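Local coordinates for abhydrolase domain-containing protein (Exiguobacterium antarcticum, PDB 5H3H) that is an esterase of the alpha/beta hydrolase fold that probably also acts as a perhydrolase, its pocket holding ethaneperoxoic acid, at residues B[7-12]-B[55-60]; B[90-95]-B[100-105]; B[147-150]-B[155-158]. One frame throughout, in Å; residues are numbered along the deposited sequence.

Interaction 1: residues B[7-12]-B[55-60]; sequences AVDGTK and DYRGYG
The guanidinium of Arg57 meets segment 7-12 on two sides: Thr11 OG1 sits over one face, 3.3 Å above the plane and displaced toward the rim, while Asp9 OD2 lies at the edge. The edge contact is a salt bridge. Arg57 NH2 donates to Asp9 OD2 over 2.7 Å at an N-H...O angle of 155°. Asp9 OD2 receives it on its syn lone pair and lies close to the guanidinium plane. Arg57 NH1 adds a weak bond to the same OD2 at 3.2 Å; the carboxylate and guanidinium planes are 49° apart, so this is not a coplanar bidentate pair. Arg57 CG lies between the backbone N and the carbonyl carbon (chi1 56°), and a bend at chi3 turns the guanidinium toward Asp9. Thr11 OG1 makes no hydrogen bond to NH2; its approach to Asp9 OD1 is unusually short and of doubtful exactness. Asp9 OD1 accepts from Thr11 N at 3.0 Å, an Asx turn that steadies the carboxylate. One water takes a bond from Asp9 N and a weak one from Arg57 NH1, and Ala7 CB packs obliquely against NH1 at 3.5 Å. Beyond the two segments, Arg57 NE forms a salt bridge with Asp77 of helix 71-85 and NH2 also donates to Thr67 O. A leucine in place of Arg57 would probably leave the carboxylates of Asp9 and Asp77 without their shared cationic mate. The contact ties the type I turn Ala7-Gly10, between strands 4-6 and 12-18, to the loop after strand 50-54 of an alpha/beta hydrolase fold.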
# COMPACT_ATOMS: atom_id res chain seq x y z
N ALA B 7 2.92 10.46 -16.20
CA ALA B 7 2.12 9.33 -15.66
C ALA B 7 2.63 8.00 -16.20
O ALA B 7 3.51 7.95 -17.09
CB ALA B 7 0.65 9.50 -16.05
N VAL B 8 2.07 6.91 -15.70
CA VAL B 8 2.55 5.57 -16.16
C VAL B 8 2.34 5.37 -17.64
O VAL B 8 3.24 4.87 -18.34
CB VAL B 8 1.93 4.45 -15.30
CG1 VAL B 8 2.17 3.04 -15.87
CG2 VAL B 8 2.50 4.59 -13.87
N ASP B 9 1.16 5.81 -18.11
CA ASP B 9 0.88 5.80 -19.54
C ASP B 9 1.52 6.95 -20.35
O ASP B 9 1.21 7.06 -21.50
CB ASP B 9 -0.62 5.73 -19.79
CG ASP B 9 -1.37 7.00 -19.37
OD1 ASP B 9 -0.75 8.07 -19.13
OD2 ASP B 9 -2.62 6.89 -19.29
N GLY B 10 2.39 7.77 -19.78
CA GLY B 10 3.04 8.86 -20.54
C GLY B 10 2.29 10.19 -20.58
O GLY B 10 2.85 11.20 -21.02
N THR B 11 1.02 10.20 -20.17
CA THR B 11 0.26 11.46 -20.09
C THR B 11 1.08 12.49 -19.29
O THR B 11 1.61 12.11 -18.24
CB THR B 11 -1.06 11.23 -19.32
OG1 THR B 11 -1.80 10.16 -19.89
CG2 THR B 11 -1.94 12.49 -19.35
N LYS B 12 1.21 13.73 -19.74
CA LYS B 12 1.89 14.81 -18.97
C LYS B 12 0.95 15.53 -17.96
O LYS B 12 -0.04 16.16 -18.37
CB LYS B 12 2.44 15.87 -19.92
CG LYS B 12 3.52 15.37 -20.86
CD LYS B 12 4.24 16.51 -21.56
CE LYS B 12 3.31 17.27 -22.52
NZ LYS B 12 3.32 18.74 -22.23
N ASP B 55 -2.94 19.49 -11.34
CA ASP B 55 -4.11 19.49 -12.29
C ASP B 55 -4.19 18.09 -12.75
O ASP B 55 -3.20 17.63 -13.33
CB ASP B 55 -3.88 20.40 -13.51
CG ASP B 55 -3.92 21.90 -13.20
OD1 ASP B 55 -4.33 22.33 -12.08
OD2 ASP B 55 -3.58 22.68 -14.10
N TYR B 56 -5.29 17.38 -12.53
CA TYR B 56 -5.39 16.02 -13.01
C TYR B 56 -5.34 16.02 -14.52
O TYR B 56 -5.65 17.05 -15.19
CB TYR B 56 -6.66 15.28 -12.61
CG TYR B 56 -7.05 15.40 -11.20
CD1 TYR B 56 -6.25 14.92 -10.18
CD2 TYR B 56 -8.29 15.91 -10.88
CE1 TYR B 56 -6.65 15.05 -8.84
CE2 TYR B 56 -8.70 16.02 -9.58
CZ TYR B 56 -7.88 15.62 -8.55
OH TYR B 56 -8.39 15.81 -7.29
N ARG B 57 -5.03 14.85 -15.05
CA ARG B 57 -5.28 14.63 -16.46
C ARG B 57 -6.71 15.08 -16.78
O ARG B 57 -7.64 14.81 -16.04
CB ARG B 57 -5.11 13.19 -16.90
CG ARG B 57 -5.90 12.14 -16.21
CD ARG B 57 -5.63 10.81 -16.90
NE ARG B 57 -4.38 10.17 -16.48
CZ ARG B 57 -3.83 9.11 -17.09
NH1 ARG B 57 -2.70 8.58 -16.60
NH2 ARG B 57 -4.37 8.60 -18.20
N GLY B 58 -6.83 15.75 -17.90
CA GLY B 58 -8.13 16.23 -18.37
C GLY B 58 -8.45 17.67 -17.94
O GLY B 58 -9.44 18.20 -18.41
N TYR B 59 -7.66 18.26 -17.01
CA TYR B 59 -8.04 19.53 -16.39
C TYR B 59 -6.92 20.49 -16.47
O TYR B 59 -5.77 20.07 -16.66
CB TYR B 59 -8.42 19.34 -14.93
CG TYR B 59 -9.60 18.41 -14.83
CD1 TYR B 59 -9.41 17.04 -14.86
CD2 TYR B 59 -10.89 18.88 -14.81
CE1 TYR B 59 -10.47 16.16 -14.86
CE2 TYR B 59 -11.96 18.01 -14.78
CZ TYR B 59 -11.78 16.68 -14.80
OH TYR B 59 -12.86 15.86 -14.74
N GLY B 60 -7.26 21.80 -16.39
CA GLY B 60 -6.23 22.80 -16.19
C GLY B 60 -5.23 22.72 -17.34
O GLY B 60 -5.63 22.65 -18.47
O HOH W 1 -1.26 6.20 -16.22

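Interaction 2: residues B[90-95]-B[100-105]; sequences VTLLGF and GIALKY
Strand 90-95 and the 100-105 part of helix 97-109 run at 138° between their N-to-C directions, with axes approaching to 7.5 Å and the nearest alpha carbons, those of Gly94 and Ala102, 5.7 Å apart. They are the first two elements of a beta-alpha-beta unit completed by strand 114-120, and the turn joining them fits the nucleophile elbow of alpha/beta hydrolases, with Ser96 as the probable nucleophile. Gly94 belongs to that GxSxG pattern, and its CA lies 4.5 Å from Ala102 CB. A beta carbon on it would point at the helix and come tightly within 3.3 Å of Ala102 CB, so the lack of a side chain is consistent with this close approach. Farther back along the strand, Leu92 fills the interface: with CG anti to the backbone N (chi1 -178°), its CD2 methyl reaches between two helix residues one turn apart. Around this pair the wall is apolar, Leu92 also touching Val25 and Leu27 of strand 23-27 while Tyr105 packs on Ile82 of helix 71-85. Phe95 turns away from the helix and touches the bound ethaneperoxoic acid. The Leu92 CD2 methyl lies 3.9 Å from Ala102 CB and meets the Tyr105 ring obliquely, 3.9 Å from its CD2.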
# COMPACT_ATOMS: atom_id res chain seq x y z
N VAL B 90 4.24 14.65 3.46
CA VAL B 90 3.30 15.57 2.77
C VAL B 90 2.00 15.64 3.56
O VAL B 90 1.55 14.64 4.13
CB VAL B 90 3.06 15.27 1.22
CG1 VAL B 90 4.17 14.47 0.57
CG2 VAL B 90 1.70 14.73 0.87
N THR B 91 1.43 16.82 3.61
CA THR B 91 0.00 16.92 3.95
C THR B 91 -0.80 16.81 2.67
O THR B 91 -0.58 17.56 1.76
CB THR B 91 -0.26 18.24 4.62
OG1 THR B 91 0.47 18.23 5.84
CG2 THR B 91 -1.75 18.43 4.95
N LEU B 92 -1.63 15.80 2.59
CA LEU B 92 -2.42 15.54 1.39
C LEU B 92 -3.90 16.03 1.61
O LEU B 92 -4.61 15.52 2.46
CB LEU B 92 -2.33 14.03 1.14
CG LEU B 92 -3.05 13.54 -0.09
CD1 LEU B 92 -2.46 14.17 -1.32
CD2 LEU B 92 -3.06 12.04 -0.15
N LEU B 93 -4.34 17.03 0.86
CA LEU B 93 -5.76 17.49 0.94
C LEU B 93 -6.50 17.13 -0.34
O LEU B 93 -6.06 17.47 -1.44
CB LEU B 93 -5.85 18.97 1.22
CG LEU B 93 -7.22 19.69 1.16
CD1 LEU B 93 -8.41 18.90 1.62
CD2 LEU B 93 -7.19 21.03 1.91
N GLY B 94 -7.64 16.45 -0.20
CA GLY B 94 -8.48 16.21 -1.31
C GLY B 94 -9.82 16.89 -1.13
O GLY B 94 -10.44 16.71 -0.08
N PHE B 95 -10.23 17.67 -2.11
CA PHE B 95 -11.56 18.33 -2.10
C PHE B 95 -12.44 17.58 -3.08
O PHE B 95 -12.09 17.40 -4.25
CB PHE B 95 -11.45 19.77 -2.50
CG PHE B 95 -12.82 20.46 -2.59
CD1 PHE B 95 -13.40 21.04 -1.46
CD2 PHE B 95 -13.53 20.50 -3.81
CE1 PHE B 95 -14.62 21.71 -1.55
CE2 PHE B 95 -14.79 21.12 -3.88
CZ PHE B 95 -15.33 21.69 -2.74
N GLY B 100 -11.78 11.43 -2.81
CA GLY B 100 -11.81 10.07 -3.26
C GLY B 100 -10.48 9.60 -3.81
O GLY B 100 -10.02 8.46 -3.55
N ILE B 101 -9.86 10.46 -4.62
CA ILE B 101 -8.55 10.12 -5.23
C ILE B 101 -7.47 10.04 -4.16
O ILE B 101 -6.59 9.17 -4.22
CB ILE B 101 -8.19 11.10 -6.35
CG1 ILE B 101 -9.23 11.01 -7.51
CG2 ILE B 101 -6.76 10.86 -6.86
CD1 ILE B 101 -9.17 12.18 -8.46
N ALA B 102 -7.47 10.97 -3.21
CA ALA B 102 -6.53 10.91 -2.10
C ALA B 102 -6.59 9.58 -1.32
O ALA B 102 -5.55 9.01 -1.05
CB ALA B 102 -6.78 12.07 -1.17
N LEU B 103 -7.77 9.10 -0.98
CA LEU B 103 -7.97 7.79 -0.33
C LEU B 103 -7.43 6.62 -1.16
O LEU B 103 -6.70 5.73 -0.63
CB LEU B 103 -9.45 7.57 0.03
CG LEU B 103 -9.93 8.49 1.16
CD1 LEU B 103 -11.44 8.69 1.18
CD2 LEU B 103 -9.50 7.99 2.52
N LYS B 104 -7.78 6.61 -2.46
CA LYS B 104 -7.39 5.54 -3.35
C LYS B 104 -5.86 5.49 -3.47
O LYS B 104 -5.28 4.40 -3.56
CB LYS B 104 -7.97 5.79 -4.75
CG LYS B 104 -7.89 4.62 -5.73
CD LYS B 104 -8.48 3.36 -5.15
CE LYS B 104 -9.20 2.52 -6.21
NZ LYS B 104 -10.19 1.65 -5.49
N TYR B 105 -5.25 6.68 -3.51
CA TYR B 105 -3.82 6.81 -3.54
C TYR B 105 -3.21 6.20 -2.31
O TYR B 105 -2.16 5.47 -2.40
CB TYR B 105 -3.41 8.26 -3.59
CG TYR B 105 -1.96 8.41 -3.16
CD1 TYR B 105 -0.90 8.01 -3.99
CD2 TYR B 105 -1.64 8.88 -1.87
CE1 TYR B 105 0.44 8.14 -3.58
CE2 TYR B 105 -0.35 8.99 -1.46
CZ TYR B 105 0.71 8.57 -2.30
OH TYR B 105 2.02 8.66 -1.86

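Interaction 3: residues B[147-150]-B[155-158]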
# COMPACT_ATOMS: atom_id res chain seq x y z
N GLU B 147 -25.14 13.68 -19.58
CA GLU B 147 -25.98 13.91 -20.77
C GLU B 147 -25.96 15.38 -21.10
O GLU B 147 -25.76 15.72 -22.25
CB GLU B 147 -27.42 13.41 -20.57
CG GLU B 147 -28.58 14.45 -20.51
CD GLU B 147 -29.67 13.99 -19.58
OE1 GLU B 147 -30.03 14.79 -18.69
OE2 GLU B 147 -30.13 12.81 -19.71
N ASP B 148 -26.13 16.21 -20.07
CA ASP B 148 -26.07 17.67 -20.19
C ASP B 148 -24.67 18.15 -20.67
O ASP B 148 -24.61 19.01 -21.55
CB ASP B 148 -26.45 18.32 -18.87
CG ASP B 148 -27.95 18.20 -18.57
OD1 ASP B 148 -28.71 17.84 -19.52
OD2 ASP B 148 -28.36 18.46 -17.41
N THR B 149 -23.58 17.60 -20.13
CA THR B 149 -22.26 18.00 -20.67
C THR B 149 -22.04 17.67 -22.14
O THR B 149 -21.33 18.43 -22.88
CB THR B 149 -21.00 17.78 -19.69
OG1 THR B 149 -19.80 17.28 -20.37
CG2 THR B 149 -21.28 17.13 -18.43
N LYS B 150 -22.69 16.60 -22.62
CA LYS B 150 -22.60 16.23 -24.04
C LYS B 150 -23.40 17.13 -25.03
O LYS B 150 -23.24 17.01 -26.21
CB LYS B 150 -22.89 14.74 -24.26
CG LYS B 150 -21.68 13.86 -24.10
CD LYS B 150 -21.90 12.67 -23.16
CE LYS B 150 -22.90 11.64 -23.63
NZ LYS B 150 -22.48 10.24 -23.26
N SER B 155 -23.60 25.50 -19.85
CA SER B 155 -24.94 25.60 -19.13
C SER B 155 -25.06 24.62 -17.95
O SER B 155 -25.54 25.00 -16.86
CB SER B 155 -26.10 25.44 -20.09
OG SER B 155 -26.10 26.51 -21.01
N MET B 156 -24.55 23.41 -18.18
CA MET B 156 -24.38 22.35 -17.16
C MET B 156 -23.63 22.93 -15.99
O MET B 156 -24.07 22.80 -14.82
CB MET B 156 -23.63 21.14 -17.74
CG MET B 156 -23.55 19.97 -16.78
SD MET B 156 -22.27 20.12 -15.54
CE MET B 156 -20.80 19.82 -16.54
N LEU B 157 -22.49 23.54 -16.29
CA LEU B 157 -21.64 24.17 -15.26
C LEU B 157 -22.31 25.29 -14.48
O LEU B 157 -22.12 25.40 -13.30
CB LEU B 157 -20.32 24.67 -15.90
CG LEU B 157 -19.36 23.58 -16.38
CD1 LEU B 157 -18.21 24.19 -17.13
CD2 LEU B 157 -18.80 22.72 -15.24
N LYS B 158 -22.99 26.20 -15.14
CA LYS B 158 -23.72 27.28 -14.44
C LYS B 158 -24.73 26.66 -13.44
O LYS B 158 -24.82 27.06 -12.27
CB LYS B 158 -24.42 28.17 -15.46
CG LYS B 158 -25.14 29.37 -14.87
CD LYS B 158 -25.84 30.12 -16.02
CE LYS B 158 -27.03 30.95 -15.57
NZ LYS B 158 -26.57 32.01 -14.65
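Met156 carries the whole contact from its helix, meeting Thr149 with its terminal methyl and Asp148 with the base of its side chain. The closest approach joins Met156 CE to Thr149 CG2 at 3.3 Å, tighter than an ordinary carbon-carbon contact; CE also lies 3.8 Å from Thr149 CB. Nearer the backbone, Met156 CG lies 3.9 Å from Asp148 CB and 4.0 Å from Thr149 CG2, so the methylene part of the aspartate, rather than its carboxylate, does the packing. Met156 CG stands anti to the backbone N (chi1 -174°), which carries the chain toward segment 147-150. Bends at the next two torsions, -80° and -73°, then fold the thioether so that it runs side by side with Thr149, both pointing the same way. The interface contains no hydrogen bond and is held by van der Waals packing. It lies where helices 139-149 and 153-164 follow one another through a short connection, in the helical region inserted after strand 114-120 and before strand 211-217, where alpha/beta hydrolases commonly carry a cap. The alpha carbons of Asp148 and Met156 come within 5.8 Å at this corner. In the next shell, Thr149 touches Ile190 of helix 186-198, and Met156 touches Trp30, a residue of the ligand pocket. Leu157, the next residue along, packs on His178, Ser181 and Val182 of helix 171-182. At the start of the second helix, Ser155 OG is hydrogen-bonded to Asp152 OD2.

Overall arrangement
Interactions 1, 2 and 3 follow one another along the chain without interleaving. Interactions 1 and 2, with centres 16 Å apart, meet directly where Tyr56 CZ packs on Ile101 CD1 at 3.7 Å, joining the loop after strand 50-54 to helix 97-109. Interaction 3 stands apart, its centre 23 Å from that of interaction 1 and 27 Å from that of interaction 2, with nearest atoms about 8 and 12 Å away. The ligand pocket relates all three: Phe95 of interaction 2 touches ethaneperoxoic acid, and Met156 of interaction 3 and Tyr59 of interaction 1 both touch the pocket residue Trp30. The side chain of Met156 is about 10 Å from the bound ethaneperoxoic acid.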